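Local coordinates for protein DspB (Aggregatibacter actinomycetemcomitans, PDB 1YHT) that is a biofilm-releasing family 20 glycoside hydrolase that probably cleaves terminal N-acetylhexosamine residues, at residues A[218-223]-A[260-265]; A[274-279]-A[296-301]; A[50-55]-A[169-174]. One frame throughout, in Å; residues are numbered along the deposited sequence.

Interaction 1. Residues A[218-223]-A[260-265]; sequences DGLIKN and PELLAK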
ATOM      1  N   ASP A 218       4.746   4.088  10.041  1.00 10.52           N
ATOM      2  CA  ASP A 218       6.159   4.074  10.354  1.00 10.57           C
ATOM      3  C   ASP A 218       6.672   5.415  10.939  1.00 11.32           C
ATOM      4  O   ASP A 218       7.552   5.416  11.810  1.00 11.18           O
ATOM      5  CB  ASP A 218       7.020   3.757   9.134  1.00 10.03           C
ATOM      6  CG  ASP A 218       6.645   2.485   8.438  1.00  9.65           C
ATOM      7  OD1 ASP A 218       7.563   1.748   8.056  1.00  8.43           O
ATOM      8  OD2 ASP A 218       5.428   2.246   8.244  1.00  8.42           O
ATOM      9  N   GLY A 219       6.127   6.521  10.433  1.00 10.83           N
ATOM     10  CA  GLY A 219       6.584   7.847  10.811  1.00 11.80           C
ATOM     11  C   GLY A 219       5.888   8.444  11.990  1.00 11.31           C
ATOM     12  O   GLY A 219       6.113   9.587  12.311  1.00 10.29           O
ATOM     13  N   LEU A 220       5.054   7.637  12.658  1.00 12.09           N
ATOM     14  CA  LEU A 220       4.279   8.102  13.795  1.00 11.56           C
ATOM     15  C   LEU A 220       5.058   7.797  15.049  1.00 12.07           C
ATOM     16  O   LEU A 220       5.117   6.638  15.501  1.00  8.99           O
ATOM     17  CB  LEU A 220       2.888   7.435  13.820  1.00 12.18           C
ATOM     18  CG  LEU A 220       2.003   7.737  12.602  1.00 13.41           C
ATOM     19  CD1 LEU A 220       0.683   7.005  12.629  1.00 12.62           C
ATOM     20  CD2 LEU A 220       1.748   9.218  12.475  1.00 15.34           C
ATOM     21  N   ILE A 221       5.707   8.846  15.575  1.00 12.55           N
ATOM     22  CA  ILE A 221       6.523   8.715  16.769  1.00 12.45           C
ATOM     23  C   ILE A 221       5.974   9.594  17.875  1.00 12.00           C
ATOM     24  O   ILE A 221       5.247  10.523  17.621  1.00 10.72           O
ATOM     25  CB  ILE A 221       8.000   9.003  16.489  1.00 13.24           C
ATOM     26  CG1 ILE A 221       8.225  10.489  16.123  1.00 11.92           C
ATOM     27  CG2 ILE A 221       8.542   8.050  15.379  1.00 13.36           C
ATOM     28  CD1 ILE A 221       9.686  10.832  16.032  1.00 16.18           C
ATOM     29  N   LYS A 222       6.300   9.258  19.114  1.00 12.39           N
ATOM     30  CA  LYS A 222       5.786  10.004  20.284  1.00 13.25           C
ATOM     31  C   LYS A 222       6.149  11.485  20.292  1.00 12.75           C
ATOM     32  O   LYS A 222       5.353  12.296  20.710  1.00 13.22           O
ATOM     33  CB  LYS A 222       6.322   9.371  21.566  1.00 13.92           C
ATOM     34  CG  LYS A 222       5.702   8.043  21.889  1.00 17.05           C
ATOM     35  CD  LYS A 222       6.287   7.490  23.212  1.00 20.04           C
ATOM     36  CE  LYS A 222       6.287   5.983  23.240  1.00 23.02           C
ATOM     37  NZ  LYS A 222       7.089   5.479  24.434  1.00 23.50           N
ATOM     38  N   ASN A 223       7.355  11.814  19.819  1.00 12.72           N
ATOM     39  CA  ASN A 223       7.854  13.189  19.802  1.00 13.53           C
ATOM     40  C   ASN A 223       7.064  14.143  18.963  1.00 13.64           C
ATOM     41  O   ASN A 223       7.051  15.338  19.272  1.00 14.74           O
ATOM     42  CB  ASN A 223       9.292  13.266  19.260  1.00 13.60           C
ATOM     43  CG  ASN A 223      10.308  12.913  20.285  1.00 15.17           C
ATOM     44  OD1 ASN A 223       9.980  12.729  21.466  1.00 12.15           O
ATOM     45  ND2 ASN A 223      11.555  12.774  19.847  1.00 13.23           N
ATOM     46  N   PRO A 260      -2.708   1.154  20.218  1.00 13.62           N
ATOM     47  CA  PRO A 260      -3.614   1.700  21.210  1.00 13.95           C
ATOM     48  C   PRO A 260      -3.405   3.187  21.476  1.00 13.51           C
ATOM     49  O   PRO A 260      -4.359   3.894  21.719  1.00 14.90           O
ATOM     50  CB  PRO A 260      -3.310   0.865  22.460  1.00 14.37           C
ATOM     51  CG  PRO A 260      -2.785  -0.477  21.878  1.00 13.90           C
ATOM     52  CD  PRO A 260      -1.937   0.014  20.747  1.00 14.45           C
ATOM     53  N   GLU A 261      -2.161   3.636  21.457  1.00 13.86           N
ATOM     54  CA  GLU A 261      -1.870   5.057  21.651  1.00 14.38           C
ATOM     55  C   GLU A 261      -2.529   5.934  20.600  1.00 13.75           C
ATOM     56  O   GLU A 261      -3.048   7.012  20.909  1.00 13.32           O
ATOM     57  CB  GLU A 261      -0.382   5.289  21.735  1.00 14.72           C
ATOM     58  CG  GLU A 261       0.152   4.947  23.108  1.00 16.21           C
ATOM     59  CD  GLU A 261       1.635   4.683  23.140  1.00 18.33           C
ATOM     60  OE1 GLU A 261       2.318   4.590  22.099  1.00 15.60           O
ATOM     61  OE2 GLU A 261       2.153   4.561  24.268  1.00 23.92           O
ATOM     62  N   LEU A 262      -2.567   5.439  19.363  1.00 13.84           N
ATOM     63  CA  LEU A 262      -3.231   6.123  18.269  1.00 13.00           C
ATOM     64  C   LEU A 262      -4.731   6.156  18.485  1.00 13.59           C
ATOM     65  O   LEU A 262      -5.363   7.191  18.295  1.00 13.56           O
ATOM     66  CB  LEU A 262      -2.894   5.442  16.940  1.00 12.75           C
ATOM     67  CG  LEU A 262      -1.442   5.665  16.438  1.00 12.62           C
ATOM     68  CD1 LEU A 262      -1.153   4.817  15.204  1.00 10.84           C
ATOM     69  CD2 LEU A 262      -1.153   7.103  16.148  1.00 11.90           C
ATOM     70  N   LEU A 263      -5.286   5.016  18.905  1.00 14.10           N
ATOM     71  CA  LEU A 263      -6.736   4.917  19.178  1.00 15.27           C
ATOM     72  C   LEU A 263      -7.150   5.878  20.278  1.00 15.78           C
ATOM     73  O   LEU A 263      -8.177   6.554  20.183  1.00 15.31           O
ATOM     74  CB  LEU A 263      -7.092   3.496  19.590  1.00 15.20           C
ATOM     75  CG  LEU A 263      -6.904   2.407  18.534  1.00 14.83           C
ATOM     76  CD1 LEU A 263      -7.306   1.074  19.092  1.00 17.20           C
ATOM     77  CD2 LEU A 263      -7.671   2.709  17.263  1.00 15.24           C
ATOM     78  N   ALA A 264      -6.305   5.953  21.309  1.00 16.76           N
ATOM     79  CA  ALA A 264      -6.556   6.856  22.444  1.00 17.11           C
ATOM     80  C   ALA A 264      -6.597   8.313  22.014  1.00 18.15           C
ATOM     81  O   ALA A 264      -7.383   9.072  22.571  1.00 18.65           O
ATOM     82  CB  ALA A 264      -5.546   6.666  23.491  1.00 17.32           C
ATOM     83  N   LYS A 265      -5.769   8.693  21.026  1.00 18.44           N
ATOM     84  CA  LYS A 265      -5.810  10.018  20.452  1.00 18.54           C
ATOM     85  C   LYS A 265      -6.915  10.241  19.424  1.00 17.90           C
ATOM     86  O   LYS A 265      -7.054  11.323  18.936  1.00 20.30           O
ATOM     87  CB  LYS A 265      -4.458  10.415  19.853  1.00 19.49           C
ATOM     88  CG  LYS A 265      -3.494  11.062  20.868  1.00 23.73           C
ATOM     89  CD  LYS A 265      -3.868  12.528  21.185  1.00 25.48           C
ATOM     90  CE  LYS A 265      -3.085  13.484  20.259  1.00 29.94           C
ATOM     91  NZ  LYS A 265      -3.613  14.872  20.100  1.00 28.45           N
TER

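Interaction 2. Residues A[274-279]-A[296-301]; sequences SYYLYI and KDVIKN. With ACY (acetic acid), chain B.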
ATOM      1  N   SER A 274       1.450  -7.462  10.269  1.00 11.46           N
ATOM      2  CA  SER A 274       2.245  -8.229   9.306  1.00 11.86           C
ATOM      3  C   SER A 274       2.400  -9.704   9.701  1.00 12.96           C
ATOM      4  O   SER A 274       2.491 -10.559   8.851  1.00 13.62           O
ATOM      5  CB  SER A 274       3.622  -7.600   9.088  1.00 12.48           C
ATOM      6  OG  SER A 274       4.333  -7.543  10.310  1.00 12.45           O
ATOM      7  N   TYR A 275       2.372 -10.024  10.986  1.00 13.02           N
ATOM      8  CA  TYR A 275       2.487 -11.442  11.333  1.00 13.49           C
ATOM      9  C   TYR A 275       1.370 -12.315  10.766  1.00 12.61           C
ATOM     10  O   TYR A 275       1.660 -13.378  10.208  1.00 12.84           O
ATOM     11  CB  TYR A 275       2.574 -11.637  12.830  1.00 14.92           C
ATOM     12  CG  TYR A 275       2.877 -13.075  13.197  1.00 17.34           C
ATOM     13  CD1 TYR A 275       4.177 -13.591  13.106  1.00 20.14           C
ATOM     14  CD2 TYR A 275       1.866 -13.917  13.587  1.00 18.41           C
ATOM     15  CE1 TYR A 275       4.447 -14.919  13.425  1.00 19.32           C
ATOM     16  CE2 TYR A 275       2.129 -15.238  13.937  1.00 18.21           C
ATOM     17  CZ  TYR A 275       3.414 -15.717  13.873  1.00 20.76           C
ATOM     18  OH  TYR A 275       3.608 -17.034  14.195  1.00 22.09           O
ATOM     19  N   TYR A 276       0.114 -11.904  10.938  1.00 11.17           N
ATOM     20  CA  TYR A 276      -1.047 -12.688  10.464  1.00 11.20           C
ATOM     21  C   TYR A 276      -1.584 -12.294   9.080  1.00 10.83           C
ATOM     22  O   TYR A 276      -2.258 -13.086   8.409  1.00 10.63           O
ATOM     23  CB  TYR A 276      -2.207 -12.547  11.448  1.00 10.71           C
ATOM     24  CG  TYR A 276      -1.995 -13.327  12.709  1.00 14.70           C
ATOM     25  CD1 TYR A 276      -2.044 -14.726  12.682  1.00 15.50           C
ATOM     26  CD2 TYR A 276      -1.706 -12.684  13.924  1.00 15.61           C
ATOM     27  CE1 TYR A 276      -1.846 -15.458  13.819  1.00 17.01           C
ATOM     28  CE2 TYR A 276      -1.531 -13.434  15.099  1.00 17.26           C
ATOM     29  CZ  TYR A 276      -1.592 -14.811  15.028  1.00 18.34           C
ATOM     30  OH  TYR A 276      -1.394 -15.583  16.148  1.00 20.98           O
ATOM     31  N   LEU A 277      -1.330 -11.051   8.706  1.00 10.19           N
ATOM     32  CA  LEU A 277      -2.021 -10.437   7.598  1.00 10.14           C
ATOM     33  C   LEU A 277      -1.153 -10.093   6.405  1.00  9.17           C
ATOM     34  O   LEU A 277      -1.683  -9.607   5.415  1.00  9.22           O
ATOM     35  CB  LEU A 277      -2.803  -9.212   8.078  1.00  9.48           C
ATOM     36  CG  LEU A 277      -3.741  -9.420   9.265  1.00 11.36           C
ATOM     37  CD1 LEU A 277      -4.399  -8.142   9.635  1.00 10.05           C
ATOM     38  CD2 LEU A 277      -4.814 -10.482   9.048  1.00 13.88           C
ATOM     39  N   TYR A 278       0.144 -10.351   6.478  1.00  8.90           N
ATOM     40  CA  TYR A 278       1.022 -10.297   5.290  1.00  9.28           C
ATOM     41  C   TYR A 278       1.220 -11.713   4.791  1.00 10.23           C
ATOM     42  O   TYR A 278       1.454 -12.626   5.588  1.00  8.64           O
ATOM     43  CB  TYR A 278       2.406  -9.746   5.623  1.00  9.73           C
ATOM     44  CG  TYR A 278       2.519  -8.245   5.683  1.00 10.07           C
ATOM     45  CD1 TYR A 278       1.398  -7.424   5.877  1.00 11.13           C
ATOM     46  CD2 TYR A 278       3.766  -7.640   5.611  1.00 12.00           C
ATOM     47  CE1 TYR A 278       1.522  -6.072   5.940  1.00  9.96           C
ATOM     48  CE2 TYR A 278       3.888  -6.275   5.726  1.00 10.67           C
ATOM     49  CZ  TYR A 278       2.779  -5.496   5.855  1.00 11.32           C
ATOM     50  OH  TYR A 278       2.930  -4.109   5.879  1.00  7.38           O
ATOM     51  N   ILE A 279       1.108 -11.875   3.471  1.00 10.43           N
ATOM     52  CA  ILE A 279       1.580 -13.086   2.821  1.00 10.73           C
ATOM     53  C   ILE A 279       2.519 -12.667   1.687  1.00 10.30           C
ATOM     54  O   ILE A 279       2.240 -11.697   0.948  1.00 10.57           O
ATOM     55  CB  ILE A 279       0.392 -14.050   2.384  1.00 10.20           C
ATOM     56  CG1 ILE A 279       0.957 -15.351   1.816  1.00 12.21           C
ATOM     57  CG2 ILE A 279      -0.528 -13.373   1.370  1.00 10.75           C
ATOM     58  CD1 ILE A 279      -0.042 -16.523   1.873  1.00 13.08           C
ATOM     59  N   LYS A 296      -6.223 -21.111   8.078  1.00 12.71           N
ATOM     60  CA  LYS A 296      -6.692 -21.776   9.291  1.00 13.25           C
ATOM     61  C   LYS A 296      -6.089 -21.121  10.530  1.00 12.46           C
ATOM     62  O   LYS A 296      -6.754 -20.975  11.544  1.00 12.70           O
ATOM     63  CB  LYS A 296      -6.363 -23.279   9.245  1.00 13.78           C
ATOM     64  CG  LYS A 296      -7.303 -24.031   8.337  1.00 17.57           C
ATOM     65  CD  LYS A 296      -6.807 -25.422   8.028  1.00 20.18           C
ATOM     66  CE  LYS A 296      -7.924 -26.240   7.326  1.00 23.61           C
ATOM     67  NZ  LYS A 296      -7.672 -27.711   7.472  1.00 26.93           N
ATOM     68  N   ASP A 297      -4.842 -20.693  10.398  1.00 13.10           N
ATOM     69  CA  ASP A 297      -4.090 -20.044  11.486  1.00 14.29           C
ATOM     70  C   ASP A 297      -4.739 -18.708  11.868  1.00 14.81           C
ATOM     71  O   ASP A 297      -4.953 -18.437  13.044  1.00 15.45           O
ATOM     72  CB  ASP A 297      -2.607 -19.902  11.087  1.00 14.45           C
ATOM     73  CG  ASP A 297      -1.705 -19.405  12.238  1.00 15.07           C
ATOM     74  OD1 ASP A 297      -1.860 -19.873  13.373  1.00 12.03           O
ATOM     75  OD2 ASP A 297      -0.826 -18.561  11.969  1.00 17.33           O
ATOM     76  N   VAL A 298      -5.119 -17.913  10.877  1.00 14.62           N
ATOM     77  CA  VAL A 298      -5.877 -16.680  11.128  1.00 15.27           C
ATOM     78  C   VAL A 298      -7.235 -16.991  11.789  1.00 15.43           C
ATOM     79  O   VAL A 298      -7.645 -16.353  12.745  1.00 15.73           O
ATOM     80  CB  VAL A 298      -6.063 -15.901   9.795  1.00 15.08           C
ATOM     81  CG1 VAL A 298      -7.155 -14.804   9.892  1.00 16.54           C
ATOM     82  CG2 VAL A 298      -4.711 -15.347   9.363  1.00 15.32           C
ATOM     83  N   ILE A 299      -7.924 -17.998  11.289  1.00 15.79           N
ATOM     84  CA  ILE A 299      -9.220 -18.341  11.850  1.00 16.63           C
ATOM     85  C   ILE A 299      -9.102 -18.736  13.334  1.00 16.88           C
ATOM     86  O   ILE A 299      -9.890 -18.280  14.169  1.00 16.51           O
ATOM     87  CB  ILE A 299      -9.865 -19.481  11.043  1.00 17.18           C
ATOM     88  CG1 ILE A 299     -10.338 -18.956   9.665  1.00 15.81           C
ATOM     89  CG2 ILE A 299     -11.041 -20.125  11.814  1.00 18.98           C
ATOM     90  CD1 ILE A 299     -10.426 -20.009   8.634  1.00 18.20           C
ATOM     91  N   LYS A 300      -8.116 -19.571  13.639  1.00 17.23           N
ATOM     92  CA  LYS A 300      -7.925 -20.108  15.003  1.00 17.83           C
ATOM     93  C   LYS A 300      -7.372 -19.074  15.988  1.00 17.13           C
ATOM     94  O   LYS A 300      -7.855 -18.969  17.121  1.00 16.94           O
ATOM     95  CB  LYS A 300      -6.960 -21.280  14.907  1.00 18.18           C
ATOM     96  CG  LYS A 300      -6.672 -22.047  16.193  1.00 21.81           C
ATOM     97  CD  LYS A 300      -7.467 -23.316  16.287  1.00 25.01           C
ATOM     98  CE  LYS A 300      -6.695 -24.378  17.081  1.00 25.98           C
ATOM     99  NZ  LYS A 300      -6.172 -23.848  18.346  1.00 27.77           N
ATOM    100  N   ASN A 301      -6.409 -18.288  15.510  1.00 15.78           N
ATOM    101  CA  ASN A 301      -5.493 -17.515  16.360  1.00 17.10           C
ATOM    102  C   ASN A 301      -5.531 -15.992  16.184  1.00 17.30           C
ATOM    103  O   ASN A 301      -5.049 -15.274  17.053  1.00 17.94           O
ATOM    104  CB  ASN A 301      -4.032 -17.993  16.158  1.00 16.62           C
ATOM    105  CG  ASN A 301      -3.860 -19.490  16.407  1.00 18.17           C
ATOM    106  OD1 ASN A 301      -3.432 -20.250  15.521  1.00 23.37           O
ATOM    107  ND2 ASN A 301      -4.195 -19.920  17.586  1.00 17.03           N
TER
HETATM  108  C   ACY B 750       5.474  -2.082   4.533  1.00  9.50           C
HETATM  109  O   ACY B 750       5.365  -3.205   5.043  1.00  8.25           O
HETATM  110  OXT ACY B 750       6.555  -1.632   4.068  1.00  8.39           O
HETATM  111  CH3 ACY B 750       4.237  -1.254   4.446  1.00 10.06           C

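Interaction 3. Residues A[50-55]-A[169-174]; sequences LHLHFS and DIFGDT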
ATOM      1  N   LEU A  50     -10.195  -2.476  -2.067  1.00  6.67           N
ATOM      2  CA  LEU A  50      -8.963  -2.993  -2.683  1.00  7.08           C
ATOM      3  C   LEU A  50      -7.935  -1.830  -2.702  1.00  6.86           C
ATOM      4  O   LEU A  50      -8.116  -0.837  -3.421  1.00  6.63           O
ATOM      5  CB  LEU A  50      -9.258  -3.485  -4.109  1.00  6.61           C
ATOM      6  CG  LEU A  50      -8.016  -3.944  -4.925  1.00  7.91           C
ATOM      7  CD1 LEU A  50      -7.249  -5.024  -4.249  1.00  9.55           C
ATOM      8  CD2 LEU A  50      -8.499  -4.480  -6.281  1.00 11.71           C
ATOM      9  N   HIS A  51      -6.939  -1.960  -1.837  1.00  6.15           N
ATOM     10  CA  HIS A  51      -5.780  -1.074  -1.719  1.00  6.17           C
ATOM     11  C   HIS A  51      -4.728  -1.529  -2.723  1.00  6.34           C
ATOM     12  O   HIS A  51      -4.100  -2.606  -2.601  1.00  5.81           O
ATOM     13  CB  HIS A  51      -5.363  -1.102  -0.224  1.00  5.90           C
ATOM     14  CG  HIS A  51      -4.049  -0.439   0.124  1.00  6.20           C
ATOM     15  ND1 HIS A  51      -3.546  -0.483   1.415  1.00  6.72           N
ATOM     16  CD2 HIS A  51      -3.119   0.215  -0.621  1.00  7.44           C
ATOM     17  CE1 HIS A  51      -2.370   0.120   1.445  1.00  9.73           C
ATOM     18  NE2 HIS A  51      -2.070   0.527   0.221  1.00  5.30           N
ATOM     19  N   LEU A  52      -4.566  -0.709  -3.756  1.00  7.04           N
ATOM     20  CA  LEU A  52      -3.733  -1.052  -4.911  1.00  7.27           C
ATOM     21  C   LEU A  52      -2.374  -0.439  -4.794  1.00  6.41           C
ATOM     22  O   LEU A  52      -2.192   0.768  -5.056  1.00  5.01           O
ATOM     23  CB  LEU A  52      -4.371  -0.603  -6.206  1.00  7.42           C
ATOM     24  CG  LEU A  52      -3.873  -1.344  -7.452  1.00 11.53           C
ATOM     25  CD1 LEU A  52      -4.282  -2.843  -7.423  1.00 15.23           C
ATOM     26  CD2 LEU A  52      -4.368  -0.682  -8.736  1.00 11.66           C
ATOM     27  N   HIS A  53      -1.411  -1.288  -4.416  1.00  5.73           N
ATOM     28  CA  HIS A  53       0.001  -0.884  -4.264  1.00  6.18           C
ATOM     29  C   HIS A  53       0.689  -1.104  -5.601  1.00  6.17           C
ATOM     30  O   HIS A  53       1.308  -2.145  -5.810  1.00  5.66           O
ATOM     31  CB  HIS A  53       0.640  -1.706  -3.122  1.00  5.93           C
ATOM     32  CG  HIS A  53       2.023  -1.255  -2.739  1.00  6.00           C
ATOM     33  ND1 HIS A  53       2.263  -0.373  -1.705  1.00  7.15           N
ATOM     34  CD2 HIS A  53       3.235  -1.582  -3.244  1.00  6.39           C
ATOM     35  CE1 HIS A  53       3.569  -0.170  -1.603  1.00  8.07           C
ATOM     36  NE2 HIS A  53       4.182  -0.894  -2.527  1.00  5.57           N
ATOM     37  N   PHE A  54       0.568  -0.116  -6.496  1.00  5.34           N
ATOM     38  CA  PHE A  54       1.017  -0.202  -7.915  1.00  5.35           C
ATOM     39  C   PHE A  54       2.369   0.446  -8.197  1.00  6.70           C
ATOM     40  O   PHE A  54       2.871   0.357  -9.318  1.00  5.86           O
ATOM     41  CB  PHE A  54      -0.043   0.398  -8.893  1.00  5.92           C
ATOM     42  CG  PHE A  54      -0.318   1.863  -8.680  1.00  5.01           C
ATOM     43  CD1 PHE A  54       0.503   2.837  -9.241  1.00  3.86           C
ATOM     44  CD2 PHE A  54      -1.381   2.265  -7.918  1.00  4.27           C
ATOM     45  CE1 PHE A  54       0.270   4.158  -9.005  1.00  7.87           C
ATOM     46  CE2 PHE A  54      -1.605   3.592  -7.692  1.00  7.99           C
ATOM     47  CZ  PHE A  54      -0.784   4.537  -8.248  1.00  7.79           C
ATOM     48  N   SER A  55       2.958   1.085  -7.174  1.00  6.64           N
ATOM     49  CA  SER A  55       4.192   1.843  -7.354  1.00  7.37           C
ATOM     50  C   SER A  55       5.197   1.456  -6.221  1.00  7.49           C
ATOM     51  O   SER A  55       4.882   1.558  -5.028  1.00  7.14           O
ATOM     52  CB  SER A  55       3.892   3.331  -7.342  1.00  7.26           C
ATOM     53  OG  SER A  55       5.083   4.113  -7.383  1.00 11.16           O
ATOM     54  N   ASP A 169      -7.317  11.450 -10.944  1.00  6.15           N
ATOM     55  CA  ASP A 169      -8.107  11.474 -12.180  1.00  6.13           C
ATOM     56  C   ASP A 169      -8.364  10.078 -12.780  1.00  6.59           C
ATOM     57  O   ASP A 169      -9.469   9.774 -13.248  1.00  6.28           O
ATOM     58  CB  ASP A 169      -7.428  12.312 -13.250  1.00  5.87           C
ATOM     59  CG  ASP A 169      -7.509  13.807 -12.970  1.00 10.24           C
ATOM     60  OD1 ASP A 169      -8.280  14.222 -12.096  1.00 13.82           O
ATOM     61  OD2 ASP A 169      -6.817  14.552 -13.654  1.00 13.81           O
ATOM     62  N   ILE A 170      -7.349   9.236 -12.752  1.00  7.35           N
ATOM     63  CA  ILE A 170      -7.452   7.848 -13.228  1.00  7.92           C
ATOM     64  C   ILE A 170      -8.488   7.012 -12.440  1.00  7.34           C
ATOM     65  O   ILE A 170      -9.333   6.375 -13.035  1.00  6.38           O
ATOM     66  CB  ILE A 170      -6.085   7.156 -13.181  1.00  7.34           C
ATOM     67  CG1 ILE A 170      -5.121   7.742 -14.222  1.00 11.47           C
ATOM     68  CG2 ILE A 170      -6.187   5.648 -13.451  1.00 10.44           C
ATOM     69  CD1 ILE A 170      -3.614   7.291 -13.980  1.00  9.92           C
ATOM     70  N   PHE A 171      -8.425   7.039 -11.110  1.00  8.23           N
ATOM     71  CA  PHE A 171      -9.340   6.243 -10.277  1.00  8.22           C
ATOM     72  C   PHE A 171     -10.721   6.899 -10.148  1.00  8.58           C
ATOM     73  O   PHE A 171     -11.733   6.211  -9.949  1.00  7.54           O
ATOM     74  CB  PHE A 171      -8.702   5.924  -8.914  1.00  9.11           C
ATOM     75  CG  PHE A 171      -7.589   4.925  -9.031  1.00  9.12           C
ATOM     76  CD1 PHE A 171      -7.845   3.556  -8.858  1.00 14.22           C
ATOM     77  CD2 PHE A 171      -6.335   5.313  -9.450  1.00  8.30           C
ATOM     78  CE1 PHE A 171      -6.842   2.609  -9.040  1.00 12.29           C
ATOM     79  CE2 PHE A 171      -5.309   4.363  -9.659  1.00  5.86           C
ATOM     80  CZ  PHE A 171      -5.544   3.041  -9.448  1.00 10.74           C
ATOM     81  N   GLY A 172     -10.757   8.221 -10.274  1.00  9.10           N
ATOM     82  CA  GLY A 172     -12.009   8.983 -10.197  1.00  9.85           C
ATOM     83  C   GLY A 172     -12.905   8.575  -9.014  1.00  9.42           C
ATOM     84  O   GLY A 172     -12.408   8.327  -7.925  1.00  9.18           O
ATOM     85  N   ASP A 173     -14.222   8.465  -9.241  1.00  9.91           N
ATOM     86  CA  ASP A 173     -15.166   8.240  -8.114  1.00 10.75           C
ATOM     87  C   ASP A 173     -15.189   6.821  -7.518  1.00 11.01           C
ATOM     88  O   ASP A 173     -16.006   6.534  -6.645  1.00 10.96           O
ATOM     89  CB  ASP A 173     -16.610   8.717  -8.475  1.00 11.75           C
ATOM     90  CG  ASP A 173     -17.295   7.851  -9.506  1.00 11.81           C
ATOM     91  OD1 ASP A 173     -16.771   6.805  -9.948  1.00 12.87           O
ATOM     92  OD2 ASP A 173     -18.414   8.224  -9.882  1.00 17.59           O
ATOM     93  N   THR A 174     -14.295   5.942  -7.974  1.00 10.34           N
ATOM     94  CA  THR A 174     -14.155   4.614  -7.355  1.00 11.00           C
ATOM     95  C   THR A 174     -13.402   4.691  -6.036  1.00  9.87           C
ATOM     96  O   THR A 174     -13.344   3.701  -5.303  1.00 10.54           O
ATOM     97  CB  THR A 174     -13.416   3.629  -8.269  1.00 11.10           C
ATOM     98  OG1 THR A 174     -12.043   4.050  -8.452  1.00  8.66           O
ATOM     99  CG2 THR A 174     -14.138   3.518  -9.621  1.00 11.67           C
TER

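Interaction 1. Residues A[218-223]-A[260-265]
Leu-220 and Leu-262 meet through their methyl groups, and the path of the Leu-220 side chain explains how. Its CB leaves the backbone toward the helix, and CG turns beside the backbone N, anti to the carbonyl carbon (chi1 -62°). CD1 then carries the whole touch: it lies 3.8 Å from Leu-262 CD1 and 4.0 Å from Leu-262 CD2, so one methyl of the loop residue meets the forked end of the other leucine. The two side chains stand at about a right angle. Leu-262 does not start out aimed at the loop, but its branched tip swings nearer. Leucine suits both places because a branched, purely apolar end can fill buried space while the CA atoms of Leu-220 and Leu-262 stay 9.0 Å apart.

Nearer the surface, Lys-222 runs out as an extended chain past Glu-261, whose OE1 is 4.4 Å from Lys-222 CE. Any attraction between the charges is probably modest, as Lys-222 NZ and Glu-261 OE2 stand 5.0 Å apart; NZ bonds instead to the carbonyl of Asp-254, and OE1 accepts from the backbone N of Ser-258.

Around the leucine pair, Val-257 touches both side chains from the chain between helices 246-255 and 259-264. Strand 233-236 adds Ile-234 against Leu-220 and Tyr-236 against Leu-262, and Val-269 of strand 269-271 also packs on Leu-262.

Interaction 2. Residues A[274-279]-A[296-301]
Tyr-276 lays its ring across Asp-297 and Asn-301 of helix 287-301, both side chains crossing it at about a right angle, and this residue contributes more of the buried surface than any other. Its CE1 comes within 3.8 Å of Asp-297 OD2; OD2 comes in obliquely to the ring, and the ring and carboxylate planes are 45° apart. Farther out, the phenol OH reaches the last turn and lies 3.6 Å from Asn-301 CB. Asp-297 and Asn-301 are one turn apart, which lets a long, flat residue touch both.

At the root of the tyrosine the helix offers Val-298. Its CG2 sits 3.5 Å from the carbonyl O of Tyr-276 and 4.3 Å from Tyr-276 CB; a compact branched residue fits here, where the CA atoms of Tyr-276 and Val-298 are 6.3 Å apart. Tyr-275 covers one face of the Tyr-276 ring, its CD2 lying over the centre, and Trp-302 meets the same ring at an inclined angle. Two residues after Tyr-276 the chain has entered strand 278-279, and Tyr-278 OH donates a 2.7 Å hydrogen bond to ACY O, an acetic acid probably taken up from the crystallisation liquor.

Chemically, the join between the helices rests on van der Waals packing, with polar atoms set beside carbon. The Asp-297 carboxylate near the ring's C-H bonds may be mildly favourable electrostatically, since aromatic hydrogens carry a slight positive charge.

Interaction 3. Residues A[50-55]-A[169-174]
Strand 49-53 and the C-terminal end of helix 154-171 face one another at side-chain distance, with 10.7 Å between the CA atoms of Leu-52 and Phe-171. Phe-171 bridges most of that gap. The rim of its ring points at the strand, and Leu-52 CD2 lies in the ring plane at the edge, 4.0 Å from Phe-171 CZ and 4.1 Å from Phe-171 CE1. The leucine side chain crosses the phenylalanine at about a right angle; its CG lies anti to the backbone N (chi1 -158°), which carries the CD2 methyl out to the ring edge. Phe-54 adds a second, looser touch, with Phe-54 CE2 4.3 Å from Phe-171 CE2, the rings meeting obliquely.

This is the layering of a TIM barrel, the fold of family 20 catalytic domains: helices wrap the parallel strands, and alternate strand residues face opposite ways. Leu-52 turns outward to the helix layer, whereas His-51 and His-53 project to the other side, where both bond to Glu-114. Large apolar residues therefore suit the outward positions, and Pro-113 of strand 110-117 packs against both phenylalanines.

Just past Phe-171 the chain leaves the helix at Gly-172, whose phi is positive (46°), a conformation that a residue without a CB adopts easily. The chain turns back so that Thr-174 grips the carbonyl O of Phe-171 twice: Thr-174 OG1 donates to it at 2.6 Å and Thr-174 N at 3.2 Å, both from the same face of the carbonyl plane. A short hydroxyl side chain is well matched to this return, while Asp-173 forms a salt bridge with Lys-105.

From the N terminus, the chain first enters interaction 3, which brings early strand 49-53 against the end of helix 154-171 and closes a loop of 113 residues, with strand 110-117 inside it. Only after that does interaction 1 open, joining the segment after strand 212-216 to helix 259-264 across 36 intervening residues that include strand 233-236. Interaction 2 follows with the shortest loop, 16 residues, linking 274-279 to the end of helix 287-301. The three therefore run in series, neither nested nor crossed. Their centres lie about 24 to 27 Å apart, placing them at separate sites around the barrel; interactions 2 and 3 both reach its parallel sheet.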